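Spectinomycin phosphotransferase (Legionella pneumophila, PDB 3I1A) probably phosphorylates the antibiotic spectinomycin at the expense of a bound nucleotide, inactivating the drug and so conferring resistance, through an enzyme fold related to protein kinases. Local coordinates at residues E76-I81 with S225-D230; N107-N112 with I213-V218; K119-V124 with Q261-G266; V207-D212 with E240-F245. All coordinates share one frame; numbering follows the deposited sequence. Where two conformers were deposited one is given.

Four contacts illustrate how a kinase-like enzyme ties its catalytic-loop and metal-site segments to the rest of the fold. Contacts 1 and 2 share the antiparallel hairpin of strands 218-220 and 226-228: Asn217 O and Ile229 N bring them together, their centres about 13 Å apart, beside Asn217 and Asp230, which bind magnesium when the metal is present. Contact 4, about 15 Å from contact 2 centre to centre, continues the same loop, since 207-212 runs directly into 213-218. Along the chain the order is 76-81, 107-112, 119-124, 207-218, 225-230, 240-245 and 261-266. Contacts 1, 2 and, through His210, 4 thus converge around the nucleotide and metal sites; contact 3, farther out, is the helix pair behind them (115-129 with 257-267).

Contact 1 (E76-I81 with S225-D230); sequences EIIFPI and SIYIID
Ile78 crosses Tyr227 at about a right angle, its CG1 lying 3.8 Å from Tyr227 CD1. That branch approaches the phenol ring obliquely, whereas Ile77 C meets the ring at its edge, near the ring plane, 3.6 Å from Tyr227 CD1. The ring therefore lies against the backbone of the 76-81 loop. From the far end of the same isoleucine, Ile78 CD1 reaches Ile229 CG2 at 4.1 Å; these two side chains lie side by side and point the same way. Glu76 and Ile226 instead cross obliquely. The aliphatic part of the glutamate does the touching, with Glu76 CB 3.3 Å from Ile226 O, while a bend at chi2 (76°) turns CD away from a straight course. One carboxylate oxygen, OE2, is bound by Gln120 NE2 of helix 115-129, which also binds Ser225 OG. Between the backbones, Ile228 N donates to Glu76 O over 2.9 Å in a nearly straight bond (165°), and Tyr227 CA adds a CA-H...O contact to that same oxygen. Farther along, a water accepts from Ile78 N and donates to Ile228 O, continuing the pairing indirectly. The loop after helix 61-71 is thus fastened to the strand leading into Asp230 of the metal site, much as the loop after helix C in protein kinases packs against the C-terminal lobe.

Contact 2 (N107-N112 with I213-V218); sequences NGFTQN and IHAGNV
Phe109 lies with one face against the Ala215-Gly216 peptide, and this is the tightly packed half of the contact. Ala215 C stands over the centre of the ring and Gly216 N nearer its rim; Phe109 CE1 comes within 3.5 Å of Gly216 CA. Ala215 CB is equally close, at 3.5 Å from Phe109 CD2. The His214 imidazole meets the phenyl ring rim to rim, the planes only 17° apart and neither ring over the other. Its ND1 accepts from Gly216 N, which helps to fix the turn. That turn belongs to a sequence, His210 to Asn217, matching the HxDxxxxN catalytic-loop motif of aminoglycoside phosphotransferases, and Asn217 belongs to the metal site. Gly108 N bonds its backbone in a forked manner, to Ala215 O at 2.9 Å and, weakly, to Val218 O just beyond at 3.0 Å. Asn107 CA is also close, 3.1 Å from Val218 O in a CA-H...O contact, and the fit loosens at the amide end of this nucleotide-binding residue. There Asn107 ND2 lies 3.9 Å from Gly216 O, bridged to it by a water. Two backbone donors hold OD1 in an Asx motif, Thr110 N lying nearly along the C=O axis and Phe109 N above the carbonyl plane. In Asn107, chi1 61° sets CG between the backbone N and the carbonyl carbon, and chi2 turns OD1 toward the two N-H groups.

Contact 3 (K119-V124 with Q261-G266); sequences KQLGKV and QYFYEG
Lys119 and Glu265 meet because each side chain extends beyond CG: the lysine sets CG anti to its carbonyl carbon, chi1 -71°, the glutamate anti to its backbone N. Lys119 NZ ends 3.2 Å from Glu265 OE2, a salt bridge whose hydrogen bond is weak, and Lys119 CE lies nearly as close, 3.3 Å from both Glu265 OE1 and OE2. In Phe263, CG anti to the backbone N (chi1 176°) starts a side chain whose ring comes round to Gly122. Gly122 CA sits over a face of that ring, 3.8 Å from its centroid, in a CH-pi contact, while Leu121 CG adds an apolar contact to Phe263 CE1. The axes of the segments 119-124 and 261-266 approach to 6.5 Å, crossing at -42°. Glycine on both sides makes such proximity possible, with Gly122 C only 3.6 Å from Gly266 C. CA-H...O contacts run both ways across the interface: Gly266 CA approaches Lys119 O at 3.4 Å, and Gly122 CA approaches Phe263 O at 3.5 Å. Helices running in roughly the same direction and meeting in this manner resemble the GASright pairs best known from membrane proteins. Here they join helix 115-129, whose other flank packs on strand 226-228, to helix 257-267. Four CA-H...O contacts, one CH-pi contact and one marginal salt bridge suggest that close backbone fit probably contributes more than strong polar bonding.

Contact 4 (V207-D212 with E240-F245); sequences VLCHSD and ERDLMF
Asp242 grips the backbone of the 207-212 segment through hydrogen bonds from both carboxylate oxygens. Ser211 N donates to Asp242 OD1 over 2.7 Å and His210 N to Asp242 OD2 over 2.8 Å, each on the syn lone pair. OD2 has a further partner in His129 NE2. Within the loop, His210 ND1 accepts from Asp212 N in the ring plane, and His210 NE2 bonds Ile229 O, fixing the imidazole at both nitrogens. Contacts with flat groups form a second class. The Arg241 chain bends at chi2 and chi3, and Ser211 O stands 3.4 Å above the guanidinium plane, over its centre. The ring of Phe245 takes Asp212 C over one face and Met244 CE over the opposite one, with Phe245 CZ 3.6 Å from Asp212 CA. Cys209 SG also touches Arg241 CB at 3.9 Å. Asp212, salt-bridged to Arg284, belongs to the HxDxxxxN motif. The grip on its loop recalls the helix F aspartate of protein kinases, which bonds the catalytic-loop backbone. A buried carboxylate with two backbone N-H donors and His129 NE2 as a further partner is probably stabilised as an anion, and may in turn polarise the peptides it holds.

Contact 1 (E76-I81 with S225-D230)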
loop_
_atom_site.group_PDB
_atom_site.type_symbol
_atom_site.label_atom_id
_atom_site.label_comp_id
_atom_site.label_asym_id
_atom_site.label_seq_id
_atom_site.Cartn_x
_atom_site.Cartn_y
_atom_site.Cartn_z
ATOM N N GLU A 76 -1.154 14.594 -8.568
ATOM C CA GLU A 76 -0.914 14.233 -7.173
ATOM C C GLU A 76 -0.065 13.010 -6.892
ATOM O O GLU A 76 -0.432 12.169 -6.073
ATOM C CB GLU A 76 -2.260 14.112 -6.433
ATOM C CG GLU A 76 -3.064 15.431 -6.330
ATOM C CD GLU A 76 -3.751 15.847 -7.622
ATOM O OE1 GLU A 76 -3.634 15.154 -8.659
ATOM O OE2 GLU A 76 -4.444 16.884 -7.594
ATOM N N ILE A 77 1.073 12.937 -7.578
ATOM C CA ILE A 77 2.035 11.852 -7.444
ATOM C C ILE A 77 3.431 12.477 -7.295
ATOM O O ILE A 77 3.721 13.515 -7.909
ATOM C CB ILE A 77 2.046 10.992 -8.734
ATOM C CG1 ILE A 77 0.664 10.377 -8.960
ATOM C CG2 ILE A 77 3.137 9.935 -8.654
ATOM C CD1 ILE A 77 0.622 9.422 -10.126
ATOM N N ILE A 78 4.295 11.867 -6.491
ATOM C CA ILE A 78 5.647 12.388 -6.366
ATOM C C ILE A 78 6.359 11.622 -7.466
ATOM O O ILE A 78 6.739 10.467 -7.278
ATOM C CB ILE A 78 6.281 12.078 -5.013
ATOM C CG1 ILE A 78 5.514 12.826 -3.916
ATOM C CG2 ILE A 78 7.763 12.525 -5.023
ATOM C CD1 ILE A 78 5.888 12.396 -2.512
ATOM N N PHE A 79 6.500 12.262 -8.627
ATOM C CA PHE A 79 7.140 11.639 -9.786
ATOM C C PHE A 79 8.653 11.684 -9.735
ATOM O O PHE A 79 9.247 12.574 -9.117
ATOM C CB PHE A 79 6.745 12.334 -11.093
ATOM C CG PHE A 79 5.286 12.238 -11.423
ATOM C CD1 PHE A 79 4.426 13.325 -11.209
ATOM C CD2 PHE A 79 4.771 11.065 -11.955
ATOM C CE1 PHE A 79 3.062 13.240 -11.530
ATOM C CE2 PHE A 79 3.415 10.967 -12.275
ATOM C CZ PHE A 79 2.558 12.065 -12.060
ATOM N N PRO A 80 9.299 10.712 -10.397
ATOM C CA PRO A 80 10.758 10.667 -10.433
ATOM C C PRO A 80 11.239 11.887 -11.195
ATOM O O PRO A 80 10.481 12.472 -11.984
ATOM C CB PRO A 80 11.063 9.417 -11.258
ATOM C CG PRO A 80 9.922 8.516 -10.977
ATOM C CD PRO A 80 8.710 9.466 -10.925
ATOM N N ILE A 81 12.488 12.264 -10.949
ATOM C CA ILE A 81 13.108 13.360 -11.685
ATOM C C ILE A 81 13.366 12.762 -13.082
ATOM O O ILE A 81 13.776 11.606 -13.192
ATOM C CB ILE A 81 14.472 13.748 -11.045
ATOM C CG1 ILE A 81 14.267 14.291 -9.626
ATOM C CG2 ILE A 81 15.198 14.777 -11.920
ATOM C CD1 ILE A 81 13.351 15.490 -9.556
ATOM N N SER A 225 -1.241 20.435 -1.078
ATOM C CA SER A 225 -1.819 19.459 -2.004
ATOM C C SER A 225 -1.517 18.082 -1.448
ATOM O O SER A 225 -0.583 17.923 -0.683
ATOM C CB SER A 225 -1.174 19.564 -3.388
ATOM O OG SER A 225 -1.646 18.534 -4.251
ATOM N N ILE A 226 -2.325 17.096 -1.813
ATOM C CA ILE A 226 -2.090 15.713 -1.384
ATOM C C ILE A 226 -1.228 14.979 -2.440
ATOM O O ILE A 226 -1.117 15.414 -3.591
ATOM C CB ILE A 226 -3.419 14.935 -1.222
ATOM C CG1 ILE A 226 -4.156 14.859 -2.553
ATOM C CG2 ILE A 226 -4.307 15.603 -0.173
ATOM C CD1 ILE A 226 -4.409 13.447 -3.003
ATOM N N TYR A 227 -0.606 13.875 -2.030
ATOM C CA TYR A 227 0.183 13.038 -2.933
ATOM C C TYR A 227 -0.118 11.614 -2.533
ATOM O O TYR A 227 -0.154 11.308 -1.340
ATOM C CB TYR A 227 1.685 13.295 -2.788
ATOM C CG TYR A 227 2.068 14.640 -3.345
ATOM C CD1 TYR A 227 2.344 14.796 -4.700
ATOM C CD2 TYR A 227 1.979 15.784 -2.553
ATOM C CE1 TYR A 227 2.500 16.076 -5.266
ATOM C CE2 TYR A 227 2.136 17.050 -3.104
ATOM C CZ TYR A 227 2.387 17.188 -4.457
ATOM O OH TYR A 227 2.463 18.457 -5.001
ATOM N N ILE A 228 -0.384 10.759 -3.517
ATOM C CA ILE A 228 -0.645 9.349 -3.233
ATOM C C ILE A 228 0.648 8.587 -3.479
ATOM O O ILE A 228 1.204 8.670 -4.567
ATOM C CB ILE A 228 -1.738 8.769 -4.148
ATOM C CG1 ILE A 228 -3.071 9.459 -3.849
ATOM C CG2 ILE A 228 -1.850 7.249 -3.905
ATOM C CD1 ILE A 228 -4.183 9.046 -4.807
ATOM N N ILE A 229 1.120 7.846 -2.475
ATOM C CA ILE A 229 2.377 7.112 -2.595
ATOM C C ILE A 229 2.202 5.602 -2.538
ATOM O O ILE A 229 1.096 5.098 -2.336
ATOM C CB ILE A 229 3.409 7.534 -1.494
ATOM C CG1 ILE A 229 2.851 7.267 -0.090
ATOM C CG2 ILE A 229 3.746 9.034 -1.671
ATOM C CD1 ILE A 229 3.914 7.346 0.997
ATOM N N ASP A 230 3.322 4.915 -2.763
ATOM C CA ASP A 230 3.458 3.459 -2.790
ATOM C C ASP A 230 2.711 2.826 -3.948
ATOM O O ASP A 230 1.676 2.183 -3.774
ATOM C CB ASP A 230 2.998 2.810 -1.498
ATOM C CG ASP A 230 3.300 1.307 -1.478
ATOM O OD1 ASP A 230 3.691 0.754 -2.532
ATOM O OD2 ASP A 230 3.133 0.681 -0.422
HETATM O O HOH W 1 3.917 9.333 -5.215
#

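Contact 2 (N107-N112 with I213-V218)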
loop_
_atom_site.group_PDB
_atom_site.type_symbol
_atom_site.label_atom_id
_atom_site.label_comp_id
_atom_site.label_asym_id
_atom_site.label_seq_id
_atom_site.Cartn_x
_atom_site.Cartn_y
_atom_site.Cartn_z
ATOM N N ASN A 107 2.110 12.140 6.584
ATOM C CA ASN A 107 1.032 11.365 5.958
ATOM C C ASN A 107 -0.293 11.612 6.689
ATOM O O ASN A 107 -0.348 12.376 7.668
ATOM C CB ASN A 107 1.367 9.862 5.932
ATOM C CG ASN A 107 1.549 9.272 7.318
ATOM O OD1 ASN A 107 0.905 9.704 8.293
ATOM N ND2 ASN A 107 2.421 8.267 7.418
ATOM N N GLY A 108 -1.352 10.965 6.201
ATOM C CA GLY A 108 -2.683 11.135 6.756
ATOM C C GLY A 108 -2.910 10.688 8.183
ATOM O O GLY A 108 -3.938 11.033 8.782
ATOM N N PHE A 109 -1.985 9.893 8.715
ATOM C CA PHE A 109 -2.064 9.451 10.107
ATOM C C PHE A 109 -1.590 10.678 10.896
ATOM O O PHE A 109 -2.300 11.219 11.751
ATOM C CB PHE A 109 -1.086 8.295 10.391
ATOM C CG PHE A 109 -1.474 6.963 9.779
ATOM C CD1 PHE A 109 -0.491 6.100 9.290
ATOM C CD2 PHE A 109 -2.804 6.550 9.716
ATOM C CE1 PHE A 109 -0.831 4.853 8.749
ATOM C CE2 PHE A 109 -3.153 5.297 9.172
ATOM C CZ PHE A 109 -2.167 4.456 8.691
ATOM N N THR A 110 -0.388 11.125 10.552
ATOM C CA THR A 110 0.290 12.258 11.186
ATOM C C THR A 110 -0.493 13.557 11.166
ATOM O O THR A 110 -0.631 14.238 12.190
ATOM C CB THR A 110 1.628 12.498 10.488
ATOM O OG1 THR A 110 2.382 11.279 10.515
ATOM C CG2 THR A 110 2.408 13.622 11.170
ATOM N N GLN A 111 -0.998 13.896 9.986
ATOM C CA GLN A 111 -1.758 15.123 9.788
ATOM C C GLN A 111 -3.070 14.802 9.086
ATOM O O GLN A 111 -3.077 14.483 7.903
ATOM C CB GLN A 111 -0.935 16.090 8.931
ATOM C CG GLN A 111 -1.615 17.398 8.629
ATOM C CD GLN A 111 -0.682 18.369 7.940
ATOM O OE1 GLN A 111 -0.948 18.837 6.831
ATOM N NE2 GLN A 111 0.429 18.671 8.593
ATOM N N ASN A 112 -4.178 14.888 9.810
ATOM C CA ASN A 112 -5.471 14.598 9.199
ATOM C C ASN A 112 -5.801 15.514 8.031
ATOM O O ASN A 112 -5.513 16.718 8.063
ATOM C CB ASN A 112 -6.569 14.686 10.244
ATOM C CG ASN A 112 -6.300 13.784 11.414
ATOM O OD1 ASN A 112 -5.931 12.621 11.238
ATOM N ND2 ASN A 112 -6.461 14.317 12.622
ATOM N N ILE A 213 -4.715 1.888 -0.433
ATOM C CA ILE A 213 -4.736 3.316 -0.211
ATOM C C ILE A 213 -5.331 3.768 1.108
ATOM O O ILE A 213 -6.442 4.296 1.172
ATOM C CB ILE A 213 -5.374 4.031 -1.467
ATOM C CG1 ILE A 213 -5.293 5.544 -1.315
ATOM C CG2 ILE A 213 -6.800 3.536 -1.721
ATOM C CD1 ILE A 213 -3.868 6.035 -1.030
ATOM N N HIS A 214 -4.555 3.524 2.172
ATOM C CA HIS A 214 -4.921 3.933 3.523
ATOM C C HIS A 214 -4.200 5.246 3.836
ATOM O O HIS A 214 -3.412 5.731 3.017
ATOM C CB HIS A 214 -4.557 2.847 4.551
ATOM C CG HIS A 214 -3.121 2.443 4.531
ATOM N ND1 HIS A 214 -2.134 3.151 5.190
ATOM C CD2 HIS A 214 -2.508 1.383 3.955
ATOM C CE1 HIS A 214 -0.977 2.537 5.020
ATOM N NE2 HIS A 214 -1.176 1.461 4.277
ATOM N N ALA A 215 -4.474 5.810 5.012
ATOM C CA ALA A 215 -3.918 7.110 5.391
ATOM C C ALA A 215 -2.414 7.225 5.340
ATOM O O ALA A 215 -1.880 8.319 5.124
ATOM C CB ALA A 215 -4.436 7.518 6.767
ATOM N N GLY A 216 -1.726 6.106 5.539
ATOM C CA GLY A 216 -0.285 6.132 5.490
ATOM C C GLY A 216 0.250 6.366 4.097
ATOM O O GLY A 216 1.405 6.753 3.929
ATOM N N ASN A 217 -0.588 6.136 3.086
ATOM C CA ASN A 217 -0.159 6.323 1.706
ATOM C C ASN A 217 -0.597 7.620 1.032
ATOM O O ASN A 217 -0.521 7.785 -0.195
ATOM C CB ASN A 217 -0.522 5.093 0.891
ATOM C CG ASN A 217 0.399 3.929 1.220
ATOM O OD1 ASN A 217 1.568 4.150 1.546
ATOM N ND2 ASN A 217 -0.100 2.712 1.133
ATOM N N VAL A 218 -1.070 8.555 1.852
ATOM C CA VAL A 218 -1.395 9.869 1.335
ATOM C C VAL A 218 -0.500 10.848 2.099
ATOM O O VAL A 218 -0.501 10.846 3.331
ATOM C CB VAL A 218 -2.860 10.276 1.586
ATOM C CG1 VAL A 218 -3.074 11.687 1.055
ATOM C CG2 VAL A 218 -3.804 9.327 0.890
HETATM O O HOH W 2 3.686 7.159 5.155
#

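Contact 3 (K119-V124 with Q261-G266)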
loop_
_atom_site.group_PDB
_atom_site.type_symbol
_atom_site.label_atom_id
_atom_site.label_comp_id
_atom_site.label_asym_id
_atom_site.label_seq_id
_atom_site.Cartn_x
_atom_site.Cartn_y
_atom_site.Cartn_z
ATOM N N LYS A 119 -11.714 16.197 -0.619
ATOM C CA LYS A 119 -12.320 16.356 -1.932
ATOM C C LYS A 119 -11.304 16.087 -3.038
ATOM O O LYS A 119 -11.616 15.392 -4.018
ATOM C CB LYS A 119 -12.912 17.762 -2.088
ATOM C CG LYS A 119 -14.153 17.967 -1.241
ATOM C CD LYS A 119 -14.763 19.374 -1.390
ATOM C CE LYS A 119 -15.944 19.539 -0.410
ATOM N NZ LYS A 119 -16.458 20.930 -0.305
ATOM N N GLN A 120 -10.089 16.622 -2.875
ATOM C CA GLN A 120 -9.011 16.444 -3.850
ATOM C C GLN A 120 -8.664 14.949 -3.953
ATOM O O GLN A 120 -8.409 14.438 -5.049
ATOM C CB GLN A 120 -7.775 17.235 -3.418
ATOM C CG GLN A 120 -6.580 17.042 -4.338
ATOM C CD GLN A 120 -5.343 17.806 -3.898
ATOM O OE1 GLN A 120 -5.163 18.123 -2.701
ATOM N NE2 GLN A 120 -4.453 18.082 -4.860
ATOM N N LEU A 121 -8.669 14.245 -2.816
ATOM C CA LEU A 121 -8.356 12.815 -2.846
ATOM C C LEU A 121 -9.439 12.083 -3.648
ATOM O O LEU A 121 -9.140 11.169 -4.435
ATOM C CB LEU A 121 -8.251 12.239 -1.425
ATOM C CG LEU A 121 -8.085 10.712 -1.315
ATOM C CD1 LEU A 121 -6.743 10.285 -1.940
ATOM C CD2 LEU A 121 -8.135 10.290 0.152
ATOM N N GLY A 122 -10.697 12.477 -3.444
ATOM C CA GLY A 122 -11.781 11.863 -4.197
ATOM C C GLY A 122 -11.620 12.148 -5.689
ATOM O O GLY A 122 -11.813 11.264 -6.531
ATOM N N LYS A 123 -11.300 13.395 -6.033
ATOM C CA LYS A 123 -11.095 13.763 -7.443
ATOM C C LYS A 123 -9.955 12.947 -8.097
ATOM O O LYS A 123 -10.092 12.437 -9.206
ATOM C CB LYS A 123 -10.775 15.258 -7.534
ATOM C CG LYS A 123 -10.435 15.821 -8.925
ATOM C CD LYS A 123 -10.027 17.309 -8.807
ATOM C CE LYS A 123 -9.072 17.578 -7.610
ATOM N NZ LYS A 123 -8.394 18.948 -7.513
ATOM N N VAL A 124 -8.840 12.809 -7.383
ATOM C CA VAL A 124 -7.686 12.086 -7.914
ATOM C C VAL A 124 -7.918 10.588 -8.031
ATOM O O VAL A 124 -7.543 9.965 -9.031
ATOM C CB VAL A 124 -6.425 12.369 -7.040
ATOM C CG1 VAL A 124 -5.266 11.475 -7.469
ATOM C CG2 VAL A 124 -6.037 13.835 -7.207
ATOM N N GLN A 261 -18.282 11.974 3.255
ATOM C CA GLN A 261 -19.025 12.982 2.502
ATOM C C GLN A 261 -18.133 13.836 1.612
ATOM O O GLN A 261 -18.447 14.069 0.446
ATOM C CB GLN A 261 -19.791 13.908 3.462
ATOM C CG GLN A 261 -20.550 15.023 2.755
ATOM C CD GLN A 261 -21.135 16.043 3.725
ATOM O OE1 GLN A 261 -21.060 15.880 4.951
ATOM N NE2 GLN A 261 -21.712 17.106 3.177
ATOM N N TYR A 262 -17.026 14.325 2.169
ATOM C CA TYR A 262 -16.099 15.154 1.410
ATOM C C TYR A 262 -15.454 14.322 0.294
ATOM O O TYR A 262 -15.311 14.775 -0.862
ATOM C CB TYR A 262 -15.001 15.711 2.337
ATOM C CG TYR A 262 -15.479 16.500 3.541
ATOM C CD1 TYR A 262 -14.605 16.778 4.607
ATOM C CD2 TYR A 262 -16.792 16.963 3.630
ATOM C CE1 TYR A 262 -15.038 17.498 5.730
ATOM C CE2 TYR A 262 -17.237 17.689 4.756
ATOM C CZ TYR A 262 -16.358 17.948 5.796
ATOM O OH TYR A 262 -16.807 18.640 6.909
ATOM N N PHE A 263 -15.055 13.099 0.630
ATOM C CA PHE A 263 -14.450 12.245 -0.381
ATOM C C PHE A 263 -15.371 12.066 -1.585
ATOM O O PHE A 263 -14.954 12.307 -2.719
ATOM C CB PHE A 263 -14.112 10.863 0.168
ATOM C CG PHE A 263 -13.563 9.923 -0.882
ATOM C CD1 PHE A 263 -12.205 9.929 -1.206
ATOM C CD2 PHE A 263 -14.426 9.085 -1.608
ATOM C CE1 PHE A 263 -11.707 9.130 -2.227
ATOM C CE2 PHE A 263 -13.932 8.278 -2.640
ATOM C CZ PHE A 263 -12.573 8.301 -2.946
ATOM N N TYR A 264 -16.616 11.661 -1.347
ATOM C CA TYR A 264 -17.521 11.443 -2.468
ATOM C C TYR A 264 -17.947 12.688 -3.191
ATOM O O TYR A 264 -18.346 12.633 -4.363
ATOM C CB TYR A 264 -18.707 10.597 -2.033
ATOM C CG TYR A 264 -18.304 9.148 -1.943
ATOM C CD1 TYR A 264 -17.979 8.556 -0.723
ATOM C CD2 TYR A 264 -18.185 8.376 -3.104
ATOM C CE1 TYR A 264 -17.552 7.234 -0.661
ATOM C CE2 TYR A 264 -17.756 7.064 -3.054
ATOM C CZ TYR A 264 -17.445 6.496 -1.840
ATOM O OH TYR A 264 -17.055 5.188 -1.814
ATOM N N GLU A 265 -17.892 13.829 -2.517
ATOM C CA GLU A 265 -18.199 15.049 -3.237
ATOM C C GLU A 265 -17.121 15.204 -4.333
ATOM O O GLU A 265 -17.382 15.716 -5.426
ATOM C CB GLU A 265 -18.172 16.268 -2.305
ATOM C CG GLU A 265 -18.626 17.528 -3.028
ATOM C CD GLU A 265 -18.656 18.745 -2.131
ATOM O OE1 GLU A 265 -19.033 18.582 -0.942
ATOM O OE2 GLU A 265 -18.316 19.855 -2.620
ATOM N N GLY A 266 -15.899 14.750 -4.049
ATOM C CA GLY A 266 -14.838 14.845 -5.033
ATOM C C GLY A 266 -14.830 13.693 -6.026
ATOM O O GLY A 266 -14.576 13.881 -7.206
#

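Contact 4 (V207-D212 with E240-F245)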
loop_
_atom_site.group_PDB
_atom_site.type_symbol
_atom_site.label_atom_id
_atom_site.label_comp_id
_atom_site.label_asym_id
_atom_site.label_seq_id
_atom_site.Cartn_x
_atom_site.Cartn_y
_atom_site.Cartn_z
ATOM N N VAL A 207 -10.913 -1.728 -12.858
ATOM C CA VAL A 207 -10.274 -0.455 -13.159
ATOM C C VAL A 207 -8.889 -0.488 -12.526
ATOM O O VAL A 207 -8.585 -1.386 -11.737
ATOM C CB VAL A 207 -11.062 0.749 -12.554
ATOM C CG1 VAL A 207 -12.456 0.827 -13.164
ATOM C CG2 VAL A 207 -11.111 0.635 -11.033
ATOM N N LEU A 208 -8.050 0.471 -12.881
ATOM C CA LEU A 208 -6.714 0.548 -12.306
ATOM C C LEU A 208 -6.899 0.988 -10.850
ATOM O O LEU A 208 -7.477 2.056 -10.589
ATOM C CB LEU A 208 -5.885 1.573 -13.072
ATOM C CG LEU A 208 -4.526 1.959 -12.478
ATOM C CD1 LEU A 208 -3.607 0.707 -12.436
ATOM C CD2 LEU A 208 -3.913 3.077 -13.356
ATOM N N CYS A 209 -6.403 0.174 -9.918
ATOM C CA CYS A 209 -6.520 0.423 -8.477
ATOM C C CYS A 209 -5.179 0.508 -7.803
ATOM O O CYS A 209 -4.241 -0.172 -8.193
ATOM C CB CYS A 209 -7.283 -0.706 -7.779
ATOM S SG CYS A 209 -9.021 -0.757 -8.168
ATOM N N HIS A 210 -5.095 1.363 -6.792
ATOM C CA HIS A 210 -3.875 1.463 -6.007
ATOM C C HIS A 210 -3.727 0.145 -5.212
ATOM O O HIS A 210 -2.643 -0.449 -5.168
ATOM C CB HIS A 210 -3.980 2.661 -5.072
ATOM C CG HIS A 210 -2.802 2.817 -4.171
ATOM N ND1 HIS A 210 -2.627 2.054 -3.034
ATOM C CD2 HIS A 210 -1.766 3.685 -4.211
ATOM C CE1 HIS A 210 -1.537 2.460 -2.406
ATOM N NE2 HIS A 210 -0.997 3.450 -3.099
ATOM N N SER A 211 -4.822 -0.289 -4.593
ATOM C CA SER A 211 -4.950 -1.535 -3.803
ATOM C C SER A 211 -4.666 -1.480 -2.296
ATOM O O SER A 211 -5.045 -2.402 -1.551
ATOM C CB SER A 211 -4.155 -2.694 -4.450
ATOM O OG SER A 211 -2.795 -2.785 -4.005
ATOM N N ASP A 212 -4.057 -0.394 -1.826
ATOM C CA ASP A 212 -3.727 -0.303 -0.412
ATOM C C ASP A 212 -3.668 1.172 -0.041
ATOM O O ASP A 212 -2.724 1.648 0.615
ATOM C CB ASP A 212 -2.367 -0.986 -0.189
ATOM C CG ASP A 212 -2.095 -1.297 1.258
ATOM O OD1 ASP A 212 -3.055 -1.405 2.043
ATOM O OD2 ASP A 212 -0.901 -1.446 1.609
ATOM N N GLU A 240 -14.112 -0.820 -5.778
ATOM C CA GLU A 240 -14.268 -0.985 -4.345
ATOM C C GLU A 240 -12.977 -1.440 -3.645
ATOM O O GLU A 240 -12.836 -1.280 -2.431
ATOM C CB GLU A 240 -15.449 -1.936 -4.062
ATOM C CG GLU A 240 -16.844 -1.330 -4.398
ATOM C CD GLU A 240 -17.165 -1.231 -5.888
ATOM O OE1 GLU A 240 -16.492 -1.873 -6.730
ATOM O OE2 GLU A 240 -18.123 -0.507 -6.224
ATOM N N ARG A 241 -12.040 -1.988 -4.412
ATOM C CA ARG A 241 -10.725 -2.383 -3.880
ATOM C C ARG A 241 -10.083 -1.154 -3.217
ATOM O O ARG A 241 -9.380 -1.263 -2.191
ATOM C CB ARG A 241 -9.845 -2.846 -5.029
ATOM C CG ARG A 241 -8.352 -2.886 -4.729
ATOM C CD ARG A 241 -7.984 -4.066 -3.854
ATOM N NE ARG A 241 -8.188 -3.754 -2.439
ATOM C CZ ARG A 241 -7.808 -4.563 -1.464
ATOM N NH1 ARG A 241 -7.211 -5.717 -1.761
ATOM N NH2 ARG A 241 -8.040 -4.228 -0.195
ATOM N N ASP A 242 -10.276 0.011 -3.832
ATOM C CA ASP A 242 -9.756 1.242 -3.259
ATOM C C ASP A 242 -10.791 1.977 -2.393
ATOM O O ASP A 242 -10.456 2.546 -1.338
ATOM C CB ASP A 242 -9.273 2.215 -4.357
ATOM C CG ASP A 242 -7.976 1.776 -4.997
ATOM O OD1 ASP A 242 -7.287 0.901 -4.429
ATOM O OD2 ASP A 242 -7.633 2.331 -6.058
ATOM N N LEU A 243 -12.053 1.972 -2.809
ATOM C CA LEU A 243 -13.053 2.706 -2.045
ATOM C C LEU A 243 -13.263 2.202 -0.615
ATOM O O LEU A 243 -13.695 2.966 0.244
ATOM C CB LEU A 243 -14.395 2.743 -2.811
ATOM C CG LEU A 243 -14.292 3.514 -4.137
ATOM C CD1 LEU A 243 -15.685 3.602 -4.846
ATOM C CD2 LEU A 243 -13.747 4.914 -3.864
ATOM N N MET A 244 -12.939 0.936 -0.363
ATOM C CA MET A 244 -13.138 0.356 0.955
ATOM C C MET A 244 -12.358 1.092 2.040
ATOM O O MET A 244 -12.718 1.036 3.219
ATOM C CB MET A 244 -12.729 -1.118 0.950
ATOM C CG MET A 244 -11.258 -1.355 0.681
ATOM S SD MET A 244 -10.532 -2.657 1.761
ATOM C CE MET A 244 -10.062 -1.609 3.200
ATOM N N PHE A 245 -11.308 1.790 1.642
ATOM C CA PHE A 245 -10.489 2.514 2.608
ATOM C C PHE A 245 -11.140 3.807 3.104
ATOM O O PHE A 245 -10.824 4.285 4.198
ATOM C CB PHE A 245 -9.125 2.828 1.995
ATOM C CG PHE A 245 -8.258 1.603 1.811
ATOM C CD1 PHE A 245 -8.256 0.904 0.600
ATOM C CD2 PHE A 245 -7.489 1.116 2.866
ATOM C CE1 PHE A 245 -7.496 -0.267 0.447
ATOM C CE2 PHE A 245 -6.723 -0.058 2.712
ATOM C CZ PHE A 245 -6.730 -0.741 1.511
#